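Local coordinates for ferredoxin-NADP reductase (Neisseria gonorrhoeae MIA_2011_03-10, PDB 5TR9), which probably transfers electrons between NADP(H) and ferredoxin through a bound FAD cofactor, at residues A[53-58]-A[91-96]; A[115-120]-A[228-233]; A[122-127]-A[152-157]; A[184-189]-A[216-221]. One frame throughout, in Å; residues are numbered along the deposited sequence.

Interaction 1 of 4, residues A[53-58]-A[91-96]. With EDO (1,2-ethanediol), chain D.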
loop_
_atom_site.group_PDB
_atom_site.type_symbol
_atom_site.label_atom_id
_atom_site.label_comp_id
_atom_site.label_asym_id
_atom_site.label_seq_id
_atom_site.Cartn_x
_atom_site.Cartn_y
_atom_site.Cartn_z
ATOM N N LEU A 53 -8.838 -11.135 6.995
ATOM C CA LEU A 53 -8.245 -12.390 7.426
ATOM C C LEU A 53 -8.619 -12.631 8.876
ATOM O O LEU A 53 -8.783 -11.682 9.649
ATOM C CB LEU A 53 -6.721 -12.365 7.306
ATOM C CG LEU A 53 -6.145 -12.032 5.930
ATOM C CD1 LEU A 53 -4.605 -12.017 5.977
ATOM C CD2 LEU A 53 -6.653 -13.033 4.895
ATOM N N GLY A 54 -8.749 -13.903 9.242
ATOM C CA GLY A 54 -9.221 -14.216 10.575
ATOM C C GLY A 54 -8.637 -15.508 11.096
ATOM O O GLY A 54 -8.033 -16.299 10.364
ATOM N N PHE A 55 -8.825 -15.708 12.392
ATOM C CA PHE A 55 -8.488 -16.967 13.038
ATOM C C PHE A 55 -9.631 -17.394 13.941
ATOM O O PHE A 55 -10.322 -16.562 14.534
ATOM C CB PHE A 55 -7.220 -16.872 13.905
ATOM C CG PHE A 55 -5.960 -16.624 13.137
ATOM C CD1 PHE A 55 -5.333 -17.655 12.451
ATOM C CD2 PHE A 55 -5.379 -15.368 13.134
ATOM C CE1 PHE A 55 -4.153 -17.424 11.748
ATOM C CE2 PHE A 55 -4.199 -15.128 12.445
ATOM C CZ PHE A 55 -3.586 -16.160 11.753
ATOM N N TYR A 56 -9.814 -18.706 14.052
ATOM C CA TYR A 56 -10.599 -19.241 15.151
ATOM C C TYR A 56 -9.854 -18.987 16.455
ATOM O O TYR A 56 -8.664 -19.294 16.565
ATOM C CB TYR A 56 -10.818 -20.741 14.974
ATOM C CG TYR A 56 -11.586 -21.169 13.741
ATOM C CD1 TYR A 56 -12.866 -20.692 13.488
ATOM C CD2 TYR A 56 -11.043 -22.098 12.856
ATOM C CE1 TYR A 56 -13.577 -21.115 12.379
ATOM C CE2 TYR A 56 -11.742 -22.515 11.740
ATOM C CZ TYR A 56 -13.006 -22.021 11.508
ATOM O OH TYR A 56 -13.720 -22.450 10.409
ATOM N N GLU A 57 -10.541 -18.408 17.441
ATOM C CA GLU A 57 -9.969 -18.179 18.769
ATOM C C GLU A 57 -10.939 -18.764 19.785
ATOM O O GLU A 57 -11.970 -18.148 20.067
ATOM C CB GLU A 57 -9.745 -16.694 19.038
ATOM C CG GLU A 57 -8.391 -16.153 18.634
ATOM C CD GLU A 57 -8.036 -14.895 19.407
ATOM O OE1 GLU A 57 -6.884 -14.785 19.880
ATOM O OE2 GLU A 57 -8.920 -14.024 19.559
ATOM N N GLY A 58 -10.626 -19.938 20.331
ATOM C CA GLY A 58 -11.580 -20.584 21.215
ATOM C C GLY A 58 -12.869 -20.815 20.450
ATOM O O GLY A 58 -12.855 -21.281 19.304
ATOM N N ALA A 91 0.109 -10.924 17.820
ATOM C CA ALA A 91 0.583 -12.056 18.607
ATOM C C ALA A 91 0.328 -13.367 17.881
ATOM O O ALA A 91 1.133 -14.302 17.964
ATOM C CB ALA A 91 -0.097 -12.068 19.971
ATOM N N LEU A 92 -0.804 -13.465 17.184
ATOM C CA LEU A 92 -1.068 -14.680 16.420
ATOM C C LEU A 92 -0.149 -14.769 15.208
ATOM O O LEU A 92 0.351 -15.852 14.885
ATOM C CB LEU A 92 -2.536 -14.727 15.986
ATOM C CG LEU A 92 -3.518 -14.718 17.154
ATOM C CD1 LEU A 92 -4.937 -14.561 16.632
ATOM C CD2 LEU A 92 -3.387 -15.979 18.016
ATOM N N PHE A 93 0.063 -13.649 14.508
ATOM C CA PHE A 93 0.976 -13.668 13.370
ATOM C C PHE A 93 2.374 -14.094 13.800
ATOM O O PHE A 93 3.079 -14.788 13.059
ATOM C CB PHE A 93 1.043 -12.283 12.714
ATOM C CG PHE A 93 -0.129 -11.934 11.834
ATOM C CD1 PHE A 93 -1.076 -12.873 11.464
ATOM C CD2 PHE A 93 -0.242 -10.643 11.335
ATOM C CE1 PHE A 93 -2.127 -12.521 10.619
ATOM C CE2 PHE A 93 -1.291 -10.286 10.503
ATOM C CZ PHE A 93 -2.228 -11.218 10.141
ATOM N N ALA A 94 2.791 -13.695 15.008
ATOM C CA ALA A 94 4.146 -13.992 15.464
ATOM C C ALA A 94 4.357 -15.479 15.718
ATOM O O ALA A 94 5.501 -15.944 15.698
ATOM C CB ALA A 94 4.448 -13.198 16.737
ATOM N N LYS A 95 3.280 -16.227 15.958
ATOM C CA LYS A 95 3.347 -17.651 16.267
ATOM C C LYS A 95 2.958 -18.550 15.102
ATOM O O LYS A 95 3.205 -19.759 15.175
ATOM C CB LYS A 95 2.436 -17.979 17.454
ATOM N N MET A 96 2.362 -18.006 14.042
ATOM C CA MET A 96 1.822 -18.867 12.995
ATOM C C MET A 96 2.936 -19.429 12.117
ATOM O O MET A 96 4.028 -18.862 12.000
ATOM C CB MET A 96 0.812 -18.106 12.135
ATOM C CG MET A 96 1.421 -17.089 11.194
ATOM S SD MET A 96 0.129 -16.092 10.433
ATOM C CE MET A 96 1.122 -14.969 9.454
HETATM C C1 EDO D . -12.769 -14.297 20.628
HETATM O O1 EDO D . -13.072 -15.671 20.892
HETATM C C2 EDO D . -13.751 -13.404 21.378
HETATM O O2 EDO D . -15.096 -13.750 21.022
#

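Interaction 2 of 4, residues A[115-120]-A[228-233]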
loop_
_atom_site.group_PDB
_atom_site.type_symbol
_atom_site.label_atom_id
_atom_site.label_comp_id
_atom_site.label_asym_id
_atom_site.label_seq_id
_atom_site.Cartn_x
_atom_site.Cartn_y
_atom_site.Cartn_z
ATOM N N GLU A 115 -7.516 2.859 -11.980
ATOM C CA GLU A 115 -8.051 2.983 -13.336
ATOM C C GLU A 115 -9.318 3.810 -13.399
ATOM O O GLU A 115 -9.820 4.062 -14.502
ATOM C CB GLU A 115 -8.270 1.593 -13.923
ATOM C CG GLU A 115 -6.912 0.940 -14.158
ATOM C CD GLU A 115 -6.963 -0.517 -14.529
ATOM O OE1 GLU A 115 -7.985 -1.020 -15.033
ATOM O OE2 GLU A 115 -5.924 -1.170 -14.302
ATOM N N ARG A 116 -9.827 4.264 -12.254
ATOM C CA ARG A 116 -10.866 5.284 -12.237
ATOM C C ARG A 116 -10.329 6.674 -12.565
ATOM O O ARG A 116 -11.124 7.578 -12.837
ATOM C CB ARG A 116 -11.546 5.292 -10.870
ATOM C CG ARG A 116 -12.374 4.039 -10.620
ATOM C CD ARG A 116 -12.978 4.076 -9.229
ATOM N NE ARG A 116 -13.998 3.047 -9.078
ATOM C CZ ARG A 116 -14.783 2.935 -8.011
ATOM N NH1 ARG A 116 -14.659 3.790 -7.000
ATOM N NH2 ARG A 116 -15.691 1.970 -7.955
ATOM N N PHE A 117 -9.005 6.869 -12.522
ATOM C CA PHE A 117 -8.349 8.051 -13.063
ATOM C C PHE A 117 -8.129 7.859 -14.568
ATOM O O PHE A 117 -7.876 6.734 -15.022
ATOM C CB PHE A 117 -6.990 8.266 -12.400
ATOM C CG PHE A 117 -7.037 8.766 -10.973
ATOM C CD1 PHE A 117 -7.845 9.838 -10.598
ATOM C CD2 PHE A 117 -6.204 8.184 -10.016
ATOM C CE1 PHE A 117 -7.844 10.317 -9.274
ATOM C CE2 PHE A 117 -6.192 8.661 -8.694
ATOM C CZ PHE A 117 -7.009 9.715 -8.330
ATOM N N PRO A 118 -8.184 8.932 -15.360
ATOM C CA PRO A 118 -8.051 8.776 -16.816
ATOM C C PRO A 118 -6.624 8.473 -17.236
ATOM O O PRO A 118 -5.652 8.897 -16.600
ATOM C CB PRO A 118 -8.502 10.129 -17.377
ATOM C CG PRO A 118 -8.319 11.089 -16.249
ATOM C CD PRO A 118 -8.531 10.318 -14.977
ATOM N N ASP A 119 -6.515 7.731 -18.334
ATOM C CA ASP A 119 -5.215 7.447 -18.933
ATOM C C ASP A 119 -4.452 8.734 -19.239
ATOM O O ASP A 119 -5.034 9.762 -19.595
ATOM C CB ASP A 119 -5.389 6.674 -20.246
ATOM C CG ASP A 119 -5.859 5.250 -20.051
ATOM O OD1 ASP A 119 -6.026 4.807 -18.894
ATOM O OD2 ASP A 119 -6.063 4.585 -21.100
ATOM N N GLY A 120 -3.121 8.651 -19.161
ATOM C CA GLY A 120 -2.272 9.726 -19.629
ATOM C C GLY A 120 -1.795 10.671 -18.549
ATOM O O GLY A 120 -0.944 11.529 -18.831
ATOM N N ARG A 228 -2.399 12.767 -10.609
ATOM C CA ARG A 228 -3.445 12.068 -9.869
ATOM C C ARG A 228 -2.798 11.342 -8.698
ATOM O O ARG A 228 -1.847 10.581 -8.895
ATOM C CB ARG A 228 -4.213 11.100 -10.781
ATOM C CG ARG A 228 -4.887 11.793 -11.980
ATOM C CD ARG A 228 -6.006 12.740 -11.523
ATOM N NE ARG A 228 -6.732 13.369 -12.636
ATOM C CZ ARG A 228 -6.411 14.537 -13.183
ATOM N NH1 ARG A 228 -5.353 15.211 -12.752
ATOM N NH2 ARG A 228 -7.146 15.036 -14.172
ATOM N N PHE A 229 -3.296 11.599 -7.491
ATOM C CA PHE A 229 -2.694 11.117 -6.250
ATOM C C PHE A 229 -3.501 9.980 -5.637
ATOM O O PHE A 229 -4.735 10.015 -5.622
ATOM C CB PHE A 229 -2.611 12.232 -5.197
ATOM C CG PHE A 229 -1.595 13.299 -5.493
ATOM C CD1 PHE A 229 -0.264 13.118 -5.148
ATOM C CD2 PHE A 229 -1.980 14.502 -6.082
ATOM C CE1 PHE A 229 0.687 14.115 -5.395
ATOM C CE2 PHE A 229 -1.033 15.501 -6.342
ATOM C CZ PHE A 229 0.299 15.307 -5.992
ATOM N N MET A 230 -2.794 9.009 -5.057
ATOM C CA MET A 230 -3.404 8.020 -4.179
ATOM C C MET A 230 -2.636 8.039 -2.867
ATOM O O MET A 230 -1.409 8.160 -2.871
ATOM C CB MET A 230 -3.372 6.626 -4.804
ATOM C CG MET A 230 -3.935 6.594 -6.226
ATOM S SD MET A 230 -3.874 4.951 -6.942
ATOM C CE MET A 230 -5.197 4.143 -6.024
ATOM N N ILE A 231 -3.353 7.956 -1.751
ATOM C CA ILE A 231 -2.751 8.112 -0.430
ATOM C C ILE A 231 -3.160 6.932 0.433
ATOM O O ILE A 231 -4.355 6.667 0.589
ATOM C CB ILE A 231 -3.199 9.408 0.264
ATOM C CG1 ILE A 231 -3.187 10.599 -0.696
ATOM C CG2 ILE A 231 -2.315 9.669 1.500
ATOM C CD1 ILE A 231 -3.840 11.853 -0.080
ATOM N N CYS A 232 -2.183 6.276 1.059
ATOM C CA CYS A 232 -2.499 5.197 1.994
ATOM C C CYS A 232 -1.447 5.189 3.093
ATOM O O CYS A 232 -0.267 4.981 2.816
ATOM C CB CYS A 232 -2.559 3.833 1.288
ATOM S SG CYS A 232 -3.087 2.480 2.400
ATOM N N GLY A 233 -1.860 5.411 4.334
ATOM C CA GLY A 233 -0.879 5.532 5.399
ATOM C C GLY A 233 -1.562 5.710 6.733
ATOM O O GLY A 233 -2.766 5.476 6.870
#

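Interaction 3 of 4, residues A[122-127]-A[152-157]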
loop_
_atom_site.group_PDB
_atom_site.type_symbol
_atom_site.label_atom_id
_atom_site.label_comp_id
_atom_site.label_asym_id
_atom_site.label_seq_id
_atom_site.Cartn_x
_atom_site.Cartn_y
_atom_site.Cartn_z
ATOM N N ASP A 122 -0.052 11.624 -14.699
ATOM C CA ASP A 122 1.051 11.160 -13.866
ATOM C C ASP A 122 0.485 10.650 -12.551
ATOM O O ASP A 122 -0.092 11.425 -11.780
ATOM C CB ASP A 122 2.043 12.287 -13.617
ATOM C CG ASP A 122 2.672 12.781 -14.897
ATOM O OD1 ASP A 122 3.343 11.971 -15.575
ATOM O OD2 ASP A 122 2.469 13.962 -15.265
ATOM N N LEU A 123 0.651 9.357 -12.293
ATOM C CA LEU A 123 0.103 8.735 -11.091
ATOM C C LEU A 123 1.124 8.817 -9.963
ATOM O O LEU A 123 2.256 8.343 -10.112
ATOM C CB LEU A 123 -0.266 7.279 -11.371
ATOM C CG LEU A 123 -0.899 6.503 -10.224
ATOM C CD1 LEU A 123 -2.282 7.119 -9.922
ATOM C CD2 LEU A 123 -0.990 5.018 -10.585
ATOM N N VAL A 124 0.728 9.392 -8.824
ATOM C CA VAL A 124 1.640 9.582 -7.693
ATOM C C VAL A 124 1.031 8.908 -6.466
ATOM O O VAL A 124 -0.006 9.352 -5.956
ATOM C CB VAL A 124 1.929 11.067 -7.425
ATOM C CG1 VAL A 124 2.856 11.230 -6.191
ATOM C CG2 VAL A 124 2.559 11.733 -8.670
ATOM N N MET A 125 1.679 7.852 -5.990
ATOM C CA MET A 125 1.216 7.080 -4.841
ATOM C C MET A 125 2.035 7.481 -3.616
ATOM O O MET A 125 3.262 7.361 -3.623
ATOM C CB MET A 125 1.336 5.582 -5.142
ATOM C CG MET A 125 0.419 5.148 -6.294
ATOM S SD MET A 125 0.726 3.468 -6.883
ATOM C CE MET A 125 2.338 3.706 -7.585
ATOM N N LEU A 126 1.354 7.962 -2.573
ATOM C CA LEU A 126 1.990 8.458 -1.355
ATOM C C LEU A 126 1.620 7.520 -0.217
ATOM O O LEU A 126 0.433 7.302 0.039
ATOM C CB LEU A 126 1.512 9.881 -1.044
ATOM C CG LEU A 126 1.670 10.938 -2.147
ATOM C CD1 LEU A 126 0.981 12.218 -1.711
ATOM C CD2 LEU A 126 3.154 11.193 -2.418
ATOM N N CYS A 127 2.613 6.958 0.469
ATOM C CA CYS A 127 2.234 6.014 1.511
ATOM C C CYS A 127 3.209 6.062 2.675
ATOM O O CYS A 127 4.338 6.550 2.549
ATOM C CB CYS A 127 2.145 4.580 0.968
ATOM S SG CYS A 127 3.676 3.960 0.229
ATOM N N ASN A 152 4.656 6.772 -9.952
ATOM C CA ASN A 152 5.574 7.300 -8.953
ATOM C C ASN A 152 5.132 6.823 -7.585
ATOM O O ASN A 152 3.952 6.929 -7.245
ATOM C CB ASN A 152 5.593 8.833 -8.989
ATOM C CG ASN A 152 5.834 9.380 -10.388
ATOM O OD1 ASN A 152 6.978 9.530 -10.814
ATOM N ND2 ASN A 152 4.754 9.655 -11.126
ATOM N N LEU A 153 6.066 6.299 -6.800
ATOM C CA LEU A 153 5.740 5.763 -5.486
ATOM C C LEU A 153 6.670 6.395 -4.465
ATOM O O LEU A 153 7.895 6.308 -4.600
ATOM C CB LEU A 153 5.864 4.235 -5.485
ATOM C CG LEU A 153 5.590 3.532 -4.155
ATOM C CD1 LEU A 153 4.204 3.835 -3.633
ATOM C CD2 LEU A 153 5.800 2.016 -4.325
ATOM N N ILE A 154 6.086 7.039 -3.458
ATOM C CA ILE A 154 6.822 7.673 -2.367
ATOM C C ILE A 154 6.482 6.888 -1.107
ATOM O O ILE A 154 5.316 6.866 -0.684
ATOM C CB ILE A 154 6.448 9.158 -2.209
ATOM C CG1 ILE A 154 6.829 10.008 -3.432
ATOM C CG2 ILE A 154 7.159 9.748 -0.982
ATOM C CD1 ILE A 154 6.020 9.798 -4.685
ATOM N N HIS A 155 7.484 6.223 -0.505
ATOM C CA HIS A 155 7.261 5.412 0.699
ATOM C C HIS A 155 7.966 6.052 1.890
ATOM O O HIS A 155 9.203 6.063 1.953
ATOM C CB HIS A 155 7.748 3.973 0.507
ATOM C CG HIS A 155 7.366 3.056 1.636
ATOM N ND1 HIS A 155 8.102 1.934 1.963
ATOM C CD2 HIS A 155 6.327 3.096 2.506
ATOM C CE1 HIS A 155 7.520 1.314 2.978
ATOM N NE2 HIS A 155 6.444 2.001 3.329
ATOM N N SER A 156 7.177 6.551 2.835
ATOM C CA SER A 156 7.677 7.155 4.071
ATOM C C SER A 156 7.675 6.132 5.202
ATOM O O SER A 156 6.663 5.468 5.446
ATOM C CB SER A 156 6.813 8.361 4.450
ATOM O OG SER A 156 7.084 8.828 5.766
ATOM N N VAL A 157 8.804 6.031 5.909
ATOM C CA VAL A 157 8.933 5.237 7.125
ATOM C C VAL A 157 9.790 6.045 8.090
ATOM O O VAL A 157 10.353 7.077 7.729
ATOM C CB VAL A 157 9.578 3.862 6.867
ATOM C CG1 VAL A 157 8.725 3.037 5.886
ATOM C CG2 VAL A 157 10.992 4.050 6.327
#

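Interaction 4 of 4, residues A[184-189]-A[216-221]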
loop_
_atom_site.group_PDB
_atom_site.type_symbol
_atom_site.label_atom_id
_atom_site.label_comp_id
_atom_site.label_asym_id
_atom_site.label_seq_id
_atom_site.Cartn_x
_atom_site.Cartn_y
_atom_site.Cartn_z
ATOM N N SER A 184 8.025 6.041 -17.361
ATOM C CA SER A 184 8.980 5.773 -16.303
ATOM C C SER A 184 8.272 5.423 -14.997
ATOM O O SER A 184 7.171 5.899 -14.701
ATOM C CB SER A 184 9.894 6.982 -16.104
ATOM O OG SER A 184 11.002 6.662 -15.282
ATOM N N PHE A 185 8.916 4.561 -14.220
ATOM C CA PHE A 185 8.553 4.323 -12.835
ATOM C C PHE A 185 9.604 4.989 -11.960
ATOM O O PHE A 185 10.802 4.866 -12.234
ATOM C CB PHE A 185 8.478 2.829 -12.513
ATOM C CG PHE A 185 8.383 2.549 -11.044
ATOM C CD1 PHE A 185 7.211 2.812 -10.354
ATOM C CD2 PHE A 185 9.475 2.061 -10.336
ATOM C CE1 PHE A 185 7.122 2.585 -8.985
ATOM C CE2 PHE A 185 9.387 1.820 -8.972
ATOM C CZ PHE A 185 8.206 2.083 -8.295
ATOM N N ARG A 186 9.158 5.727 -10.946
ATOM C CA ARG A 186 10.040 6.398 -10.001
ATOM C C ARG A 186 9.713 5.932 -8.594
ATOM O O ARG A 186 8.539 5.871 -8.212
ATOM C CB ARG A 186 9.900 7.926 -10.065
ATOM C CG ARG A 186 10.407 8.588 -11.342
ATOM C CD ARG A 186 9.492 8.344 -12.537
ATOM N NE ARG A 186 9.796 9.272 -13.626
ATOM C CZ ARG A 186 9.200 10.449 -13.784
ATOM N NH1 ARG A 186 8.255 10.837 -12.928
ATOM N NH2 ARG A 186 9.550 11.238 -14.796
ATOM N N PHE A 187 10.747 5.627 -7.815
ATOM C CA PHE A 187 10.588 5.293 -6.406
ATOM C C PHE A 187 11.386 6.274 -5.562
ATOM O O PHE A 187 12.578 6.485 -5.808
ATOM C CB PHE A 187 11.051 3.855 -6.128
ATOM C CG PHE A 187 11.042 3.490 -4.668
ATOM C CD1 PHE A 187 9.853 3.468 -3.952
ATOM C CD2 PHE A 187 12.225 3.183 -4.014
ATOM C CE1 PHE A 187 9.835 3.127 -2.596
ATOM C CE2 PHE A 187 12.212 2.839 -2.663
ATOM C CZ PHE A 187 11.022 2.816 -1.960
ATOM N N VAL A 188 10.730 6.861 -4.568
ATOM C CA VAL A 188 11.364 7.822 -3.668
ATOM C C VAL A 188 11.189 7.334 -2.235
ATOM O O VAL A 188 10.080 7.410 -1.687
ATOM C CB VAL A 188 10.763 9.224 -3.839
ATOM C CG1 VAL A 188 11.422 10.201 -2.871
ATOM C CG2 VAL A 188 10.932 9.699 -5.285
ATOM N N PRO A 189 12.236 6.822 -1.591
ATOM C CA PRO A 189 12.118 6.476 -0.173
ATOM C C PRO A 189 12.271 7.720 0.686
ATOM O O PRO A 189 13.061 8.615 0.377
ATOM C CB PRO A 189 13.277 5.496 0.049
ATOM C CG PRO A 189 14.312 5.904 -0.953
ATOM C CD PRO A 189 13.558 6.474 -2.152
ATOM N N GLN A 216 10.533 17.785 -7.153
ATOM C CA GLN A 216 11.922 17.824 -7.607
ATOM C C GLN A 216 12.527 16.424 -7.680
ATOM O O GLN A 216 13.277 16.117 -8.619
ATOM C CB GLN A 216 12.741 18.729 -6.688
ATOM C CG GLN A 216 12.501 20.209 -6.955
ATOM C CD GLN A 216 13.066 21.116 -5.875
ATOM O OE1 GLN A 216 13.910 20.705 -5.074
ATOM N NE2 GLN A 216 12.595 22.362 -5.845
ATOM N N ALA A 217 12.211 15.564 -6.707
ATOM C CA ALA A 217 12.747 14.205 -6.708
ATOM C C ALA A 217 12.225 13.396 -7.888
ATOM O O ALA A 217 12.931 12.516 -8.401
ATOM C CB ALA A 217 12.409 13.502 -5.391
ATOM N N LEU A 218 11.000 13.681 -8.335
ATOM C CA LEU A 218 10.390 12.984 -9.461
ATOM C C LEU A 218 10.772 13.573 -10.809
ATOM O O LEU A 218 10.527 12.924 -11.832
ATOM C CB LEU A 218 8.864 12.998 -9.333
ATOM C CG LEU A 218 8.315 12.283 -8.094
ATOM C CD1 LEU A 218 6.789 12.362 -8.052
ATOM C CD2 LEU A 218 8.763 10.807 -8.050
ATOM N N HIS A 219 11.343 14.778 -10.838
ATOM C CA HIS A 219 11.678 15.464 -12.090
ATOM C C HIS A 219 10.452 15.585 -12.990
ATOM O O HIS A 219 10.542 15.490 -14.215
ATOM C CB HIS A 219 12.821 14.764 -12.824
ATOM C CG HIS A 219 14.033 14.547 -11.975
ATOM N ND1 HIS A 219 14.931 15.554 -11.691
ATOM C CD2 HIS A 219 14.496 13.440 -11.346
ATOM C CE1 HIS A 219 15.897 15.076 -10.927
ATOM N NE2 HIS A 219 15.657 13.796 -10.703
ATOM N N THR A 220 9.295 15.793 -12.364
ATOM C CA THR A 220 8.013 15.907 -13.048
ATOM C C THR A 220 7.213 16.990 -12.345
ATOM O O THR A 220 6.953 16.875 -11.144
ATOM C CB THR A 220 7.241 14.580 -13.012
ATOM O OG1 THR A 220 8.019 13.546 -13.625
ATOM C CG2 THR A 220 5.908 14.710 -13.740
ATOM N N LYS A 221 6.831 18.034 -13.079
ATOM C CA LYS A 221 5.976 19.059 -12.497
ATOM C C LYS A 221 4.619 18.460 -12.152
ATOM O O LYS A 221 4.017 17.746 -12.960
ATOM C CB LYS A 221 5.811 20.233 -13.462
#

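Interaction 1 of 4, residues A[53-58]-A[91-96]
Phe-55 and Leu-92 are the closest pair of CA atoms where strand 53-57 runs past helix 91-95, and those atoms are 8.5 Å apart. The short axes come within 10.8 Å and cross at 88°, nearly perpendicular, so the helix meets the strand at one place and the contact rests on a few side chains. The setting is the antiparallel barrel of the FAD-binding FR-type domain, with helix 88-95 packed against it; around the contact, Ile-62, Phe-35, Ile-22 and Ile-102 from four further strands complete the apolar surroundings. Phe-55 is the centre of the contact. Its CG stands anti to the carbonyl carbon (chi1 -66°), and the ring beyond it reaches three helix-side residues. Leu-92, passing in the opposite direction, brings CD1 to 3.6 Å from CD2 of Phe-55, obliquely to the ring. At the next ring atom along, Phe-93 sets CE1 near the ring plane, at the edge, 3.8 Å from CE2 of Phe-55. The side chain of Phe-93 lies about 5 Å from the bound FAD, and its ring also meets those of Phe-35 and Tyr-66, which relates this packing to the cofactor side of the barrel. Toward the solvent, Glu-57 lies obliquely across Leu-92, its OE1 against CD1, while its backbone O accepts a hydrogen bond from a 1,2-ethanediol, probably picked up from the crystallisation liquor. Met-96, its chain extended beyond CG and roughly perpendicular to Phe-55, makes a Met-aromatic contact at the ring edge, with SD 3.9 Å from Phe-55 CZ.

Interaction 2 of 4, residues A[115-120]-A[228-233]
NH1 of Arg-228, a residue whose methylenes lie against the ring of Phe-117, makes two hydrogen bonds, both weak, to the backbone O atoms of Pro-224 and Glu-225. The charged end is thus turned to carbonyls just before strand 227-233, and the carbon part of the chain is left to meet the loop 115-120. CB of Arg-228 sits over the centre of the Phe-117 ring, 3.5 Å from the centroid and only 9° off the normal, which is the geometry of a CH-pi contact. The bend at chi2 (-66°) keeps CD over the same face, out toward the rim, 3.6 Å from Phe-117 CD1. Ring and guanidinium planes are steeply inclined, 74° apart, so the two flat groups are not stacked. Other strand atoms reach the ring at its edge: Phe-229 O approaches CZ of Phe-117 to 3.5 Å, and Met-230 CG lies in the ring plane, 3.9 Å from CE2. Leu-123 and Met-262, from the two strands flanking 227-233 in the parallel sheet, also touch Phe-117. The loop between the FAD-binding barrel and the first strand of the NAD-binding domain is thereby packed onto that sheet. Toward Phe-117 it is the aliphatic part of Arg-228 that makes the contact: dispersion and CH-pi attraction join it to the buried aromatic ring, and its charge may be partly offset by the two weakly bonded carbonyls of Pro-224 and Glu-225.

Interaction 3 of 4, residues A[122-127]-A[152-157]
A beta-alpha-beta unit of the nucleotide-binding type brings Met-125 and Asn-152 together: strands 122-128 and 150-157 run parallel, with helices 133-139 and 142-147 in the connection between them. The two short axes are 4.7 Å apart and only 13° from parallel. Val-124 pairs with Asn-152 and, three steps on, Cys-127 with His-155, in a regular parallel ladder. The middle rungs are nearly straight: Met-125 N donates to Asn-152 O at 2.8 Å, and Ile-154 N to Met-125 O at the same 2.8 Å. Leu-123 O is gripped twice by one residue. Asn-152 N reaches it nearly along the C=O axis at 2.9 Å, though bent at its hydrogen (135°), whereas ND2 of Asn-152 comes in from well above the carbonyl plane at 3.0 Å. On one face Met-125 CB meets Leu-153 CD1, and Cys-127 SG lies 3.6 Å from His-155 CD2, oblique to the imidazole; Phe-135 and Leu-139 of helix 133-139 pack on this face. The opposite face carries Leu-126 alongside Ile-154, pointing the same way, with CD2 of the leucine 3.9 Å from CB of the isoleucine. Two buried polar side chains have outside partners: His-155 NE2 bonds Gly-129 O, while Asn-152 also uses ND2 on Thr-150 OG1 and OD1 on NH1 of Arg-186. An amide engaged at both ends in this way is held in a definite rotation and ties the ladder's start to the next strand.

Interaction 4 of 4, residues A[184-189]-A[216-221]
Arg-186 reaches Thr-220 because its chain bends: CG stands anti to the carbonyl carbon, and the turn at chi2 (73°) throws CD out of line before NE and the guanidinium follow. Thr-220 answers with OG1 anti to its own carbonyl carbon, beside the backbone N (chi1 -59°). NH1 of Arg-186 donates to OG1 of Thr-220 at 2.8 Å; the hydroxyl oxygen lies near the guanidinium plane, although the bond is bent. Leu-218 O takes a different position, above one face of the same guanidinium and offset toward its rim. It is 3.3 Å from NH1 of Arg-186, but the angle is too poor for a hydrogen bond. This carbonyl belongs to the end of helix 213-218, where His-219, with positive phi, closes a Schellman motif and lets the chain turn so that Thr-220 faces strand 185-191. The helix thus packs on the parallel sheet of the NAD-binding domain. Beside the polar group, Leu-218 rests CD2 against two strand side chains, 3.7 Å from Arg-186 CB and 3.7 Å from Val-188 CG2. Ala-217, one residue earlier in the helix, brings CB to 4.1 Å from the same CG2 of Val-188.

In the fold
Interactions 2, 3 and 4 all belong to the parallel sheet of the NAD-binding domain, whereas interaction 1 lies in the FAD-binding barrel, its centre about 31 to 39 Å from their centres. Interaction 3 is wholly buried and is built mainly on a ladder of backbone hydrogen bonds. Its neighbours continue it on either side: Met-230 O of interaction 2 probably bonds Leu-126 N, and Arg-186 O of interaction 4 probably bonds Leu-153 N. Interaction 2, also buried, adds a loop to the sheet through aromatic and aliphatic packing. Interactions 1 and 4 are partly exposed and each pairs a helix with a strand, the first through apolar and sulfur contacts, the second with an arginine bond next to leucine, valine and alanine packing.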